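Local coordinates for putative ATP-grasp superfamily protein (Archaeoglobus fulgidus, PDB 3DF7) that is of unknown biochemical function but, as a putative member of the ATP-grasp superfamily, probably binds ATP and a metal ion, at residues 3-8 with 65-70; 7-12 with 76-81; 71-76 with 90-95; 83-88 with 100-105; 224-229 with 245-250. One frame throughout, in Å; residues are numbered along the deposited sequence.

Contact 1: 3-8 with 65-70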
# COMPACT_ATOMS: atom_id res chain seq x y z
N LYS A 3 -23.27 -1.85 2.79
CA LYS A 3 -22.69 -0.54 2.52
C LYS A 3 -21.22 -0.50 2.92
O LYS A 3 -20.86 -0.81 4.05
CB LYS A 3 -23.45 0.53 3.30
CG LYS A 3 -24.95 0.60 3.02
CD LYS A 3 -25.24 0.98 1.58
CE LYS A 3 -26.71 1.35 1.39
NZ LYS A 3 -27.63 0.27 1.85
N LEU A 4 -20.36 -0.13 1.98
CA LEU A 4 -18.94 -0.03 2.27
C LEU A 4 -18.49 1.42 2.26
O LEU A 4 -18.60 2.11 1.24
CB LEU A 4 -18.10 -0.81 1.24
CG LEU A 4 -16.59 -0.58 1.38
CD1 LEU A 4 -16.09 -1.14 2.70
CD2 LEU A 4 -15.86 -1.26 0.21
N PHE A 5 -18.01 1.90 3.40
CA PHE A 5 -17.50 3.26 3.47
C PHE A 5 -16.08 3.17 2.94
O PHE A 5 -15.22 2.54 3.56
CB PHE A 5 -17.48 3.78 4.91
CG PHE A 5 -16.75 5.09 5.07
CD1 PHE A 5 -17.17 6.22 4.37
CD2 PHE A 5 -15.63 5.19 5.89
CE1 PHE A 5 -16.49 7.44 4.49
CE2 PHE A 5 -14.94 6.40 6.01
CZ PHE A 5 -15.38 7.53 5.31
N LEU A 6 -15.85 3.78 1.78
CA LEU A 6 -14.53 3.78 1.14
C LEU A 6 -13.91 5.17 1.27
O LEU A 6 -14.52 6.16 0.88
CB LEU A 6 -14.66 3.41 -0.34
CG LEU A 6 -13.34 3.35 -1.12
CD1 LEU A 6 -12.51 2.22 -0.56
CD2 LEU A 6 -13.61 3.14 -2.62
N PHE A 7 -12.70 5.22 1.81
CA PHE A 7 -12.01 6.49 2.02
C PHE A 7 -10.51 6.41 1.75
O PHE A 7 -9.83 5.52 2.24
CB PHE A 7 -12.24 6.94 3.47
CG PHE A 7 -11.46 8.17 3.87
CD1 PHE A 7 -12.06 9.43 3.83
CD2 PHE A 7 -10.13 8.07 4.28
CE1 PHE A 7 -11.34 10.57 4.21
CE2 PHE A 7 -9.40 9.20 4.66
CZ PHE A 7 -10.01 10.45 4.62
N GLU A 8 -10.00 7.35 0.95
CA GLU A 8 -8.57 7.42 0.66
C GLU A 8 -8.18 8.87 0.98
O GLU A 8 -8.85 9.81 0.54
CB GLU A 8 -8.27 7.07 -0.79
CG GLU A 8 -6.78 6.97 -1.11
CD GLU A 8 -6.13 8.32 -1.31
OE1 GLU A 8 -6.74 9.15 -2.02
OE2 GLU A 8 -5.03 8.56 -0.76
N LYS A 65 -20.57 10.60 10.25
CA LYS A 65 -21.91 10.48 9.70
C LYS A 65 -22.03 9.37 8.65
O LYS A 65 -23.08 8.74 8.51
CB LYS A 65 -22.35 11.81 9.08
CG LYS A 65 -22.32 12.97 10.06
CD LYS A 65 -23.33 12.76 11.19
CE LYS A 65 -23.09 13.72 12.34
NZ LYS A 65 -21.81 13.41 13.05
N TYR A 66 -20.95 9.14 7.92
CA TYR A 66 -20.93 8.10 6.90
C TYR A 66 -20.67 6.74 7.54
O TYR A 66 -21.29 5.74 7.17
CB TYR A 66 -19.86 8.41 5.84
CG TYR A 66 -20.16 9.67 5.06
CD1 TYR A 66 -19.92 10.93 5.61
CD2 TYR A 66 -20.71 9.60 3.78
CE1 TYR A 66 -20.23 12.09 4.90
CE2 TYR A 66 -21.03 10.76 3.07
CZ TYR A 66 -20.79 12.00 3.64
OH TYR A 66 -21.09 13.13 2.93
N LEU A 67 -19.77 6.71 8.51
CA LEU A 67 -19.45 5.47 9.22
C LEU A 67 -20.67 4.92 9.95
O LEU A 67 -20.86 3.71 10.03
CB LEU A 67 -18.32 5.71 10.22
CG LEU A 67 -16.91 5.83 9.64
CD1 LEU A 67 -15.95 6.37 10.68
CD2 LEU A 67 -16.47 4.45 9.15
N GLU A 68 -21.49 5.82 10.48
CA GLU A 68 -22.70 5.43 11.22
C GLU A 68 -23.72 4.72 10.34
O GLU A 68 -24.60 4.02 10.84
CB GLU A 68 -23.35 6.67 11.85
CG GLU A 68 -22.44 7.47 12.77
CD GLU A 68 -23.12 8.72 13.32
OE1 GLU A 68 -23.72 9.48 12.53
OE2 GLU A 68 -23.03 8.94 14.55
N LYS A 69 -23.62 4.91 9.03
CA LYS A 69 -24.56 4.30 8.09
C LYS A 69 -23.93 3.21 7.22
O LYS A 69 -24.53 2.75 6.25
CB LYS A 69 -25.15 5.38 7.19
CG LYS A 69 -25.87 6.50 7.93
CD LYS A 69 -27.17 6.01 8.57
CE LYS A 69 -27.89 7.14 9.31
NZ LYS A 69 -27.11 7.65 10.48
N SER A 70 -22.72 2.78 7.58
CA SER A 70 -22.02 1.76 6.81
C SER A 70 -21.96 0.40 7.51
O SER A 70 -22.06 0.32 8.73
CB SER A 70 -20.60 2.23 6.51
OG SER A 70 -20.63 3.40 5.70

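Contact 2: 7-12 with 76-81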
# COMPACT_ATOMS: atom_id res chain seq x y z
N PHE A 7 -12.70 5.22 1.81
CA PHE A 7 -12.01 6.49 2.02
C PHE A 7 -10.51 6.41 1.75
O PHE A 7 -9.83 5.52 2.24
CB PHE A 7 -12.24 6.94 3.47
CG PHE A 7 -11.46 8.17 3.87
CD1 PHE A 7 -12.06 9.43 3.83
CD2 PHE A 7 -10.13 8.07 4.28
CE1 PHE A 7 -11.34 10.57 4.21
CE2 PHE A 7 -9.40 9.20 4.66
CZ PHE A 7 -10.01 10.45 4.62
N GLU A 8 -10.00 7.35 0.95
CA GLU A 8 -8.57 7.42 0.66
C GLU A 8 -8.18 8.87 0.98
O GLU A 8 -8.85 9.81 0.54
CB GLU A 8 -8.27 7.07 -0.79
CG GLU A 8 -6.78 6.97 -1.11
CD GLU A 8 -6.13 8.32 -1.31
OE1 GLU A 8 -6.74 9.15 -2.02
OE2 GLU A 8 -5.03 8.56 -0.76
N PHE A 9 -7.11 9.04 1.74
CA PHE A 9 -6.69 10.37 2.19
C PHE A 9 -6.50 11.48 1.16
O PHE A 9 -7.04 12.58 1.33
CB PHE A 9 -5.43 10.27 3.05
CG PHE A 9 -5.16 11.49 3.88
CD1 PHE A 9 -6.03 11.84 4.92
CD2 PHE A 9 -4.06 12.29 3.64
CE1 PHE A 9 -5.80 12.97 5.70
CE2 PHE A 9 -3.82 13.43 4.41
CZ PHE A 9 -4.69 13.77 5.44
N ALA A 10 -5.75 11.23 0.10
CA ALA A 10 -5.53 12.27 -0.91
C ALA A 10 -6.81 12.66 -1.66
O ALA A 10 -7.00 13.83 -1.98
CB ALA A 10 -4.48 11.81 -1.92
N THR A 11 -7.66 11.69 -1.91
CA THR A 11 -8.90 11.91 -2.65
C THR A 11 -10.06 12.47 -1.81
O THR A 11 -10.89 13.23 -2.32
CB THR A 11 -9.37 10.59 -3.32
OG1 THR A 11 -8.29 10.04 -4.09
CG2 THR A 11 -10.57 10.84 -4.24
N CYS A 12 -10.09 12.11 -0.53
CA CYS A 12 -11.18 12.51 0.35
C CYS A 12 -10.81 13.31 1.60
O CYS A 12 -11.69 13.85 2.26
CB CYS A 12 -11.93 11.25 0.80
SG CYS A 12 -12.06 9.95 -0.46
N ILE A 76 -7.75 3.97 3.25
CA ILE A 76 -6.46 4.00 2.59
C ILE A 76 -5.85 5.35 2.93
O ILE A 76 -6.40 6.39 2.56
CB ILE A 76 -6.60 3.90 1.06
CG1 ILE A 76 -7.45 2.69 0.67
CG2 ILE A 76 -5.22 3.79 0.43
CD1 ILE A 76 -8.00 2.77 -0.75
N ALA A 77 -4.73 5.35 3.63
CA ALA A 77 -4.09 6.60 4.00
C ALA A 77 -2.63 6.37 4.35
O ALA A 77 -2.23 5.25 4.69
CB ALA A 77 -4.81 7.23 5.19
N PRO A 78 -1.81 7.42 4.26
CA PRO A 78 -0.39 7.25 4.59
C PRO A 78 -0.18 6.90 6.06
O PRO A 78 -0.95 7.31 6.93
CB PRO A 78 0.22 8.60 4.20
CG PRO A 78 -0.95 9.56 4.29
CD PRO A 78 -2.08 8.76 3.72
N GLU A 79 0.86 6.11 6.34
CA GLU A 79 1.15 5.74 7.72
C GLU A 79 1.69 6.96 8.47
O GLU A 79 1.58 7.06 9.69
CB GLU A 79 2.18 4.61 7.76
CG GLU A 79 1.62 3.25 7.34
CD GLU A 79 1.75 2.97 5.85
OE1 GLU A 79 1.88 3.92 5.05
OE2 GLU A 79 1.71 1.78 5.48
N ASP A 80 2.26 7.89 7.70
CA ASP A 80 2.85 9.13 8.21
C ASP A 80 2.17 9.71 9.43
O ASP A 80 0.96 9.92 9.44
CB ASP A 80 2.87 10.19 7.11
CG ASP A 80 3.73 9.80 5.93
OD1 ASP A 80 3.53 8.68 5.41
OD2 ASP A 80 4.59 10.61 5.53
N ASP A 81 2.97 9.99 10.46
CA ASP A 81 2.48 10.57 11.71
C ASP A 81 1.27 9.84 12.28
O ASP A 81 0.41 10.46 12.91
CB ASP A 81 2.14 12.05 11.51
CG ASP A 81 3.33 12.85 11.02
OD1 ASP A 81 4.43 12.71 11.59
OD2 ASP A 81 3.15 13.64 10.06

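Contact 3: 71-76 with 90-95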
# COMPACT_ATOMS: atom_id res chain seq x y z
N ASP A 71 -21.80 -0.66 6.72
CA ASP A 71 -21.71 -2.02 7.24
C ASP A 71 -20.25 -2.45 7.32
O ASP A 71 -19.90 -3.35 8.07
CB ASP A 71 -22.48 -2.99 6.35
CG ASP A 71 -23.97 -2.71 6.34
OD1 ASP A 71 -24.58 -2.71 7.44
OD2 ASP A 71 -24.54 -2.48 5.25
N ALA A 72 -19.41 -1.80 6.53
CA ALA A 72 -17.98 -2.10 6.53
C ALA A 72 -17.24 -0.86 6.07
O ALA A 72 -17.85 0.09 5.55
CB ALA A 72 -17.68 -3.28 5.60
N PHE A 73 -15.93 -0.84 6.27
CA PHE A 73 -15.14 0.30 5.84
C PHE A 73 -13.77 -0.16 5.37
O PHE A 73 -13.31 -1.25 5.72
CB PHE A 73 -14.99 1.33 6.97
CG PHE A 73 -14.03 0.92 8.06
CD1 PHE A 73 -12.65 1.11 7.90
CD2 PHE A 73 -14.49 0.35 9.24
CE1 PHE A 73 -11.76 0.74 8.91
CE2 PHE A 73 -13.61 -0.03 10.25
CZ PHE A 73 -12.23 0.17 10.08
N LEU A 74 -13.16 0.67 4.54
CA LEU A 74 -11.82 0.41 4.03
C LEU A 74 -11.17 1.78 3.95
O LEU A 74 -11.59 2.64 3.18
CB LEU A 74 -11.86 -0.22 2.63
CG LEU A 74 -10.45 -0.47 2.08
CD1 LEU A 74 -9.71 -1.45 3.00
CD2 LEU A 74 -10.54 -1.02 0.66
N ILE A 75 -10.14 1.97 4.77
CA ILE A 75 -9.43 3.23 4.81
C ILE A 75 -8.03 3.10 4.21
O ILE A 75 -7.26 2.23 4.59
CB ILE A 75 -9.37 3.76 6.26
CG1 ILE A 75 -10.77 4.23 6.68
CG2 ILE A 75 -8.34 4.89 6.39
CD1 ILE A 75 -10.91 4.66 8.12
N ILE A 76 -7.75 3.97 3.25
CA ILE A 76 -6.46 4.00 2.59
C ILE A 76 -5.85 5.35 2.93
O ILE A 76 -6.40 6.39 2.56
CB ILE A 76 -6.60 3.90 1.06
CG1 ILE A 76 -7.45 2.69 0.67
CG2 ILE A 76 -5.22 3.79 0.43
CD1 ILE A 76 -8.00 2.77 -0.75
N LYS A 90 -10.47 5.06 14.65
CA LYS A 90 -11.73 5.79 14.74
C LYS A 90 -12.85 5.00 14.06
O LYS A 90 -13.94 4.85 14.60
CB LYS A 90 -11.59 7.16 14.08
CG LYS A 90 -12.88 7.97 14.00
CD LYS A 90 -12.64 9.34 13.37
CE LYS A 90 -13.93 10.13 13.26
NZ LYS A 90 -13.68 11.52 12.77
N ALA A 91 -12.55 4.48 12.87
CA ALA A 91 -13.54 3.72 12.11
C ALA A 91 -13.94 2.40 12.78
O ALA A 91 -15.10 2.00 12.73
CB ALA A 91 -13.00 3.45 10.71
N GLU A 92 -12.98 1.73 13.42
CA GLU A 92 -13.24 0.45 14.08
C GLU A 92 -14.42 0.51 15.05
O GLU A 92 -15.08 -0.50 15.30
CB GLU A 92 -12.00 -0.02 14.85
CG GLU A 92 -10.81 -0.33 13.97
CD GLU A 92 -9.62 -0.80 14.78
OE1 GLU A 92 -9.31 -0.14 15.80
OE2 GLU A 92 -9.01 -1.82 14.41
N LYS A 93 -14.66 1.69 15.62
CA LYS A 93 -15.74 1.88 16.58
C LYS A 93 -17.12 1.80 15.93
O LYS A 93 -18.12 1.73 16.64
CB LYS A 93 -15.56 3.24 17.26
CG LYS A 93 -16.58 3.56 18.36
CD LYS A 93 -16.36 2.73 19.63
CE LYS A 93 -16.93 1.33 19.51
NZ LYS A 93 -16.72 0.53 20.75
N TYR A 94 -17.17 1.79 14.60
CA TYR A 94 -18.46 1.76 13.90
C TYR A 94 -18.89 0.49 13.18
O TYR A 94 -19.98 -0.02 13.43
CB TYR A 94 -18.53 2.91 12.89
CG TYR A 94 -18.47 4.27 13.53
CD1 TYR A 94 -17.25 4.84 13.88
CD2 TYR A 94 -19.64 4.97 13.82
CE1 TYR A 94 -17.20 6.08 14.51
CE2 TYR A 94 -19.59 6.21 14.46
CZ TYR A 94 -18.37 6.76 14.80
OH TYR A 94 -18.31 7.97 15.44
N CYS A 95 -18.04 -0.03 12.29
CA CYS A 95 -18.41 -1.23 11.55
C CYS A 95 -17.24 -2.14 11.20
O CYS A 95 -16.10 -1.88 11.58
CB CYS A 95 -19.16 -0.83 10.28
SG CYS A 95 -18.32 0.46 9.34

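Contact 4: 83-88 with 100-105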
# COMPACT_ATOMS: atom_id res chain seq x y z
N LEU A 83 -1.29 8.62 10.84
CA LEU A 83 -2.56 9.01 10.23
C LEU A 83 -3.42 7.78 9.93
O LEU A 83 -4.58 7.73 10.33
CB LEU A 83 -2.29 9.78 8.93
CG LEU A 83 -3.51 10.19 8.10
CD1 LEU A 83 -4.43 11.09 8.92
CD2 LEU A 83 -3.03 10.91 6.85
N LEU A 84 -2.85 6.80 9.24
CA LEU A 84 -3.60 5.59 8.92
C LEU A 84 -4.09 4.96 10.22
O LEU A 84 -5.23 4.50 10.31
CB LEU A 84 -2.71 4.59 8.16
CG LEU A 84 -3.36 3.24 7.86
CD1 LEU A 84 -4.56 3.44 6.93
CD2 LEU A 84 -2.35 2.29 7.22
N TYR A 85 -3.22 4.95 11.22
CA TYR A 85 -3.56 4.39 12.52
C TYR A 85 -4.78 5.08 13.16
O TYR A 85 -5.76 4.41 13.50
CB TYR A 85 -2.36 4.52 13.47
CG TYR A 85 -2.70 4.23 14.92
CD1 TYR A 85 -2.89 2.92 15.36
CD2 TYR A 85 -2.88 5.27 15.83
CE1 TYR A 85 -3.26 2.66 16.68
CE2 TYR A 85 -3.24 5.02 17.15
CZ TYR A 85 -3.43 3.71 17.57
OH TYR A 85 -3.80 3.46 18.87
N THR A 86 -4.72 6.40 13.29
CA THR A 86 -5.82 7.13 13.92
C THR A 86 -7.13 7.03 13.16
O THR A 86 -8.20 6.88 13.77
CB THR A 86 -5.45 8.62 14.15
OG1 THR A 86 -5.26 9.27 12.89
CG2 THR A 86 -4.17 8.71 14.95
N LEU A 87 -7.07 7.09 11.84
CA LEU A 87 -8.28 7.00 11.03
C LEU A 87 -8.92 5.63 11.19
O LEU A 87 -10.14 5.52 11.35
CB LEU A 87 -7.96 7.27 9.56
CG LEU A 87 -7.55 8.70 9.22
CD1 LEU A 87 -7.07 8.77 7.78
CD2 LEU A 87 -8.72 9.65 9.45
N THR A 88 -8.10 4.59 11.16
CA THR A 88 -8.61 3.23 11.30
C THR A 88 -9.19 2.99 12.70
O THR A 88 -10.27 2.41 12.84
CB THR A 88 -7.51 2.19 11.03
OG1 THR A 88 -6.96 2.42 9.72
CG2 THR A 88 -8.09 0.78 11.09
N SER A 100 -6.65 -3.83 7.94
CA SER A 100 -5.99 -4.24 9.17
C SER A 100 -6.43 -3.48 10.42
O SER A 100 -6.88 -2.34 10.33
CB SER A 100 -4.47 -4.11 9.02
OG SER A 100 -3.97 -5.00 8.02
N SER A 101 -6.29 -4.12 11.58
CA SER A 101 -6.68 -3.50 12.85
C SER A 101 -5.73 -2.36 13.19
O SER A 101 -4.57 -2.36 12.77
CB SER A 101 -6.65 -4.53 13.98
OG SER A 101 -5.31 -4.83 14.35
N SER A 102 -6.21 -1.39 13.97
CA SER A 102 -5.37 -0.26 14.36
C SER A 102 -4.19 -0.77 15.18
O SER A 102 -3.10 -0.20 15.14
CB SER A 102 -6.18 0.77 15.17
OG SER A 102 -6.69 0.21 16.36
N ARG A 103 -4.41 -1.85 15.92
CA ARG A 103 -3.37 -2.45 16.74
C ARG A 103 -2.18 -2.86 15.86
O ARG A 103 -1.02 -2.54 16.16
CB ARG A 103 -3.93 -3.69 17.46
CG ARG A 103 -2.95 -4.37 18.41
CD ARG A 103 -3.60 -5.55 19.15
NE ARG A 103 -3.53 -6.83 18.43
CZ ARG A 103 -4.30 -7.17 17.40
NH1 ARG A 103 -5.22 -6.34 16.94
NH2 ARG A 103 -4.16 -8.37 16.84
N ALA A 104 -2.47 -3.56 14.77
CA ALA A 104 -1.44 -4.00 13.84
C ALA A 104 -0.80 -2.81 13.11
O ALA A 104 0.42 -2.79 12.90
CB ALA A 104 -2.04 -4.96 12.83
N ILE A 105 -1.62 -1.83 12.74
CA ILE A 105 -1.13 -0.65 12.03
C ILE A 105 -0.19 0.18 12.89
O ILE A 105 0.74 0.81 12.37
CB ILE A 105 -2.33 0.20 11.53
CG1 ILE A 105 -3.10 -0.59 10.46
CG2 ILE A 105 -1.84 1.54 10.96
CD1 ILE A 105 -4.40 0.07 9.99

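Contact 5: 224-229 with 245-250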
# COMPACT_ATOMS: atom_id res chain seq x y z
N GLU A 224 -0.08 -9.79 14.61
CA GLU A 224 -1.49 -10.06 14.87
C GLU A 224 -2.30 -8.82 14.53
O GLU A 224 -1.90 -7.70 14.85
CB GLU A 224 -1.72 -10.43 16.33
CG GLU A 224 -1.17 -11.79 16.73
CD GLU A 224 0.31 -11.93 16.44
OE1 GLU A 224 1.09 -11.03 16.83
OE2 GLU A 224 0.71 -12.95 15.83
N GLY A 225 -3.44 -9.01 13.87
CA GLY A 225 -4.27 -7.87 13.51
C GLY A 225 -4.30 -7.56 12.03
O GLY A 225 -5.23 -6.91 11.55
N LEU A 226 -3.28 -7.99 11.29
CA LEU A 226 -3.27 -7.73 9.85
C LEU A 226 -4.48 -8.45 9.30
O LEU A 226 -4.82 -9.54 9.74
CB LEU A 226 -1.99 -8.25 9.20
CG LEU A 226 -0.74 -7.46 9.59
CD1 LEU A 226 0.47 -8.05 8.90
CD2 LEU A 226 -0.92 -5.99 9.18
N ASN A 227 -5.14 -7.83 8.33
CA ASN A 227 -6.34 -8.41 7.75
C ASN A 227 -6.62 -7.76 6.40
O ASN A 227 -6.40 -6.56 6.24
CB ASN A 227 -7.52 -8.19 8.70
CG ASN A 227 -8.85 -8.60 8.09
OD1 ASN A 227 -9.68 -7.75 7.75
ND2 ASN A 227 -9.05 -9.90 7.94
N GLY A 228 -7.09 -8.55 5.45
CA GLY A 228 -7.39 -8.03 4.13
C GLY A 228 -6.15 -7.88 3.29
O GLY A 228 -5.22 -8.68 3.39
N TYR A 229 -6.12 -6.85 2.44
CA TYR A 229 -4.97 -6.62 1.59
C TYR A 229 -3.81 -6.01 2.37
O TYR A 229 -3.97 -4.99 3.04
CB TYR A 229 -5.33 -5.69 0.43
CG TYR A 229 -4.17 -5.37 -0.48
CD1 TYR A 229 -3.99 -6.05 -1.69
CD2 TYR A 229 -3.23 -4.40 -0.13
CE1 TYR A 229 -2.92 -5.76 -2.53
CE2 TYR A 229 -2.15 -4.11 -0.96
CZ TYR A 229 -2.00 -4.79 -2.16
OH TYR A 229 -0.95 -4.49 -2.99
N ILE A 245 6.12 -3.18 5.77
CA ILE A 245 4.82 -3.81 5.67
C ILE A 245 3.77 -2.71 5.62
O ILE A 245 3.63 -1.93 6.56
CB ILE A 245 4.51 -4.73 6.87
CG1 ILE A 245 5.43 -5.94 6.86
CG2 ILE A 245 3.05 -5.17 6.81
CD1 ILE A 245 5.18 -6.91 8.01
N ASN A 246 3.06 -2.63 4.50
CA ASN A 246 2.01 -1.63 4.34
C ASN A 246 0.68 -2.32 4.59
O ASN A 246 0.22 -3.11 3.77
CB ASN A 246 2.05 -1.04 2.92
CG ASN A 246 3.34 -0.30 2.63
OD1 ASN A 246 3.62 0.74 3.23
ND2 ASN A 246 4.14 -0.84 1.72
N ALA A 247 0.10 -2.04 5.75
CA ALA A 247 -1.18 -2.64 6.12
C ALA A 247 -2.30 -1.81 5.52
O ALA A 247 -3.13 -1.25 6.23
CB ALA A 247 -1.31 -2.68 7.65
N ARG A 248 -2.31 -1.74 4.19
CA ARG A 248 -3.29 -0.97 3.44
C ARG A 248 -3.05 -1.24 1.97
O ARG A 248 -2.02 -1.82 1.60
CB ARG A 248 -3.07 0.53 3.67
CG ARG A 248 -1.64 0.97 3.30
CD ARG A 248 -1.49 2.48 3.22
NE ARG A 248 -0.10 2.89 3.05
CZ ARG A 248 0.56 2.89 1.89
NH1 ARG A 248 -0.03 2.50 0.77
NH2 ARG A 248 1.83 3.30 1.86
N LEU A 249 -3.97 -0.81 1.12
CA LEU A 249 -3.78 -0.98 -0.32
C LEU A 249 -2.49 -0.27 -0.72
O LEU A 249 -2.12 0.73 -0.10
CB LEU A 249 -4.93 -0.35 -1.09
CG LEU A 249 -6.32 -0.97 -0.95
CD1 LEU A 249 -7.27 -0.32 -1.96
CD2 LEU A 249 -6.24 -2.46 -1.18
N THR A 250 -1.81 -0.80 -1.73
CA THR A 250 -0.58 -0.19 -2.23
C THR A 250 -0.79 0.05 -3.72
O THR A 250 -1.61 -0.62 -4.36
CB THR A 250 0.66 -1.08 -1.97
OG1 THR A 250 0.48 -2.37 -2.55
CG2 THR A 250 0.90 -1.23 -0.46

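Contact 1: 3-8 with 65-70
The backbones of strand 3-8 and segment 65-70 come nearest at the start of the strand, where the CA atoms of Lys3 and Ser70 lie 4.9 Å apart, and they diverge toward Phe5. The strand belongs to the four-stranded parallel sheet of the N-terminal part of the chain; helix 63-67 packs on one face of it and runs into a type I turn, Leu67 to Ser70. Phe5 carries the contact, and chi1 170° sets its CG anti to the backbone N, on the side of segment 65-70. Its CD2 meets CD2 of Leu67 at 3.4 Å, while CE1 lies 3.8 Å from CB of Tyr66, whose side chain runs at about a right angle to that of Phe5; an apolar ring suits these carbon neighbours. The Tyr66 hydroxyl is bonded to Asp58. Lys3 lends its aliphatic base, CB passing 3.8 Å from the carbonyl O of Lys69, and its amine leads away. Ser70 is small enough to sit against the strand, its OG 3.3 Å from CB of Phe5. That hydroxyl bonds to Thr42 of strand 40-42 and to Tyr66 O at 2.8 Å, from the opposite face of the carbonyl to Lys69 N.

Contact 2: 7-12 with 76-81
Glu8 and Ile76 are paired in a parallel beta bridge, side chains on the same face, at the C-terminal ends of strands 3-8 and 72-76 of the parallel sheet, and Glu8 is also the N-cap of helix 9-12. Two backbone bonds close the bridge: Ile76 N gives to Phe7 O at 2.8 Å, and Phe9 N gives to Ile76 O at 2.9 Å. The CA of Glu8 adds a CH...O contact to the same Ile76 O. Glu8 O accepts from Cys12 N at 2.8 Å, and Glu8 N gives a weak bond to Cys12 SG. The Glu8 carboxylate turns back to the helix start. Its OE1 takes two donors, Thr11 N on the syn side but tilted out of the plane and Thr11 OG1 at 2.7 Å, and OE2 takes Ala10 N from above the plane. A carboxylate suits this place because it satisfies two first-turn amides together with a hydroxyl. An alanine at Glu8 would probably leave Ala10 N, Thr11 N and the Thr11 hydroxyl without their acceptor and open a gap beside the CB of Ile76. An acetate, probably from the crystallisation liquor, lies close. Beyond the bridge, the rigid ring of Pro78 crosses Phe9 at about a right angle, Pro78 CD 3.7 Å from Phe9 CB.

Contact 3: 71-76 with 90-95
A single methyl sits almost exactly over the middle of an aromatic ring: CB of Ala91 is 3.3 Å from the centroid of the Phe73 ring and only 9° off its normal. This is a close CH-pi contact, and the methyl touches the ring all round, CZ being nearest. The CG of Phe73 lies between its backbone N and carbonyl carbon (chi1 75°). Alanine suits the helix side because its short side chain lets the helix come this close to the ring. The same methyl meets CD1 of Ile75 at 3.5 Å, so two strand side chains pointing toward the helix share it. These residues belong to a beta-alpha-beta unit, strand 72-76, helix 83-92 and strand 96-97, with the helix packed on the parallel sheet. Cys95, in the link to the last strand, lies at the edge of the ring. Its SG is in the ring plane, 5.2 Å from the centroid, a sulfur-aromatic contact, and its carbonyl O is near the plane too, 3.4 Å from Phe73 CE2. Cysteine is compact enough to come in beside the backbone at the start of the strand, Cys95 CB 3.4 Å from Asp71 O and its SG against Ala72. Beyond Ala91, Glu92 brings its CG to 4.2 Å from Phe73 CZ and sends its carboxylate on to the hydroxyl of Ser102.

Contact 4: 83-88 with 100-105
Two helices meet here, 83-92 of the beta-alpha-beta unit and the N-terminal turn of 102-108, which follows the last strand of the parallel sheet. Ile105 is the main apolar piece. Its CG2 packs on Leu84, 3.8 Å from the CG of that residue, and on the backbone of Tyr85 at CA, while Ile105 CD1 touches Leu84 as well as Thr88, where it lies 3.5 Å from OG1. A beta-branched residue suits the site because it offers two arms to its neighbours. Leu84 and Ile105 cross at about a right angle. Thr88 is two-sided: with CG2 anti to the backbone N, its methyl turns to the opposing segment, 3.4 Å from Ser100 O, while OG1 is satisfied by donating to Leu84 O at 2.8 Å. That carbonyl also accepts Thr88 N, the two donors coming from opposite faces of its plane. A glycine in place of Thr88 would probably open a gap beside Ile105 CD1 and leave Leu84 O with only its backbone donor within the helix. Tyr85 presents its ring edge to the other helix, CD1 standing 3.1 Å from Ser102 O in the ring plane. Ser101 caps the second helix, its OG accepting from Ala104 N. Around the contact, Leu84 leans on Ile75 of strand 72-76, and Ser100 OG takes Asn227 N from the loop before strand 228-236.

Contact 5: 224-229 with 245-250
Tyr229 makes most of this contact, its hydroxyl lying 2.6 Å from OG1 of Thr250 in a hydrogen bond whose proton could also go elsewhere. The tyrosine side chain crosses both Leu249 and Thr250 at about a right angle. CD2 of Leu249 comes to 3.6 Å from the ring carbon CG of Tyr229, and Arg248 O meets the ring edge in its plane, 3.3 Å from Tyr229 CD2. Chi1 178° sets Tyr229 CG anti to the backbone N, at the start of strand 228-236; the ring meets the chain leaving strand 240-246, its partner in a beta hairpin within the ATP-grasp domain. Leu226 makes a second, apolar patch, its CD2 3.7 Å from CB of Ala247, the centre of an inverse gamma turn. A small side chain suits Ala247, packed between Leu226 and helix 102-108 (Ile105, Thr108). Farther out, Ser173 shares the Tyr229 hydroxyl. Arg248 NH1 gives to Leu249 O at 2.9 Å, and its NE forms a salt bridge with Glu79, so the backbone beside the ring is held from outside. The chemistry is therefore mixed: a buried phenol needs polar mates at its tip, which the Thr250 and Ser173 hydroxyls supply, while its ring rests on leucine carbon.

Contacts 1, 2 and 3 hold the same parallel sheet, through neighbouring strands 3-8 and 72-76: contacts 1 and 3 pack helix ends against it by apolar side chains, whereas contact 2, at the strand ends, relies on backbone bonds and a capped helix. Contact 4 shares helix 83-92 with contact 3. Contacts 2 and 5 are buried; 1, 3 and 4 are only partly so, and contact 1 lies farthest from the chain centre. Contact 5, in the ATP-grasp range, meets the earlier part of the chain through Glu79 with Arg248, Ile76 with Leu249, and Ser101 N with Gly225 O.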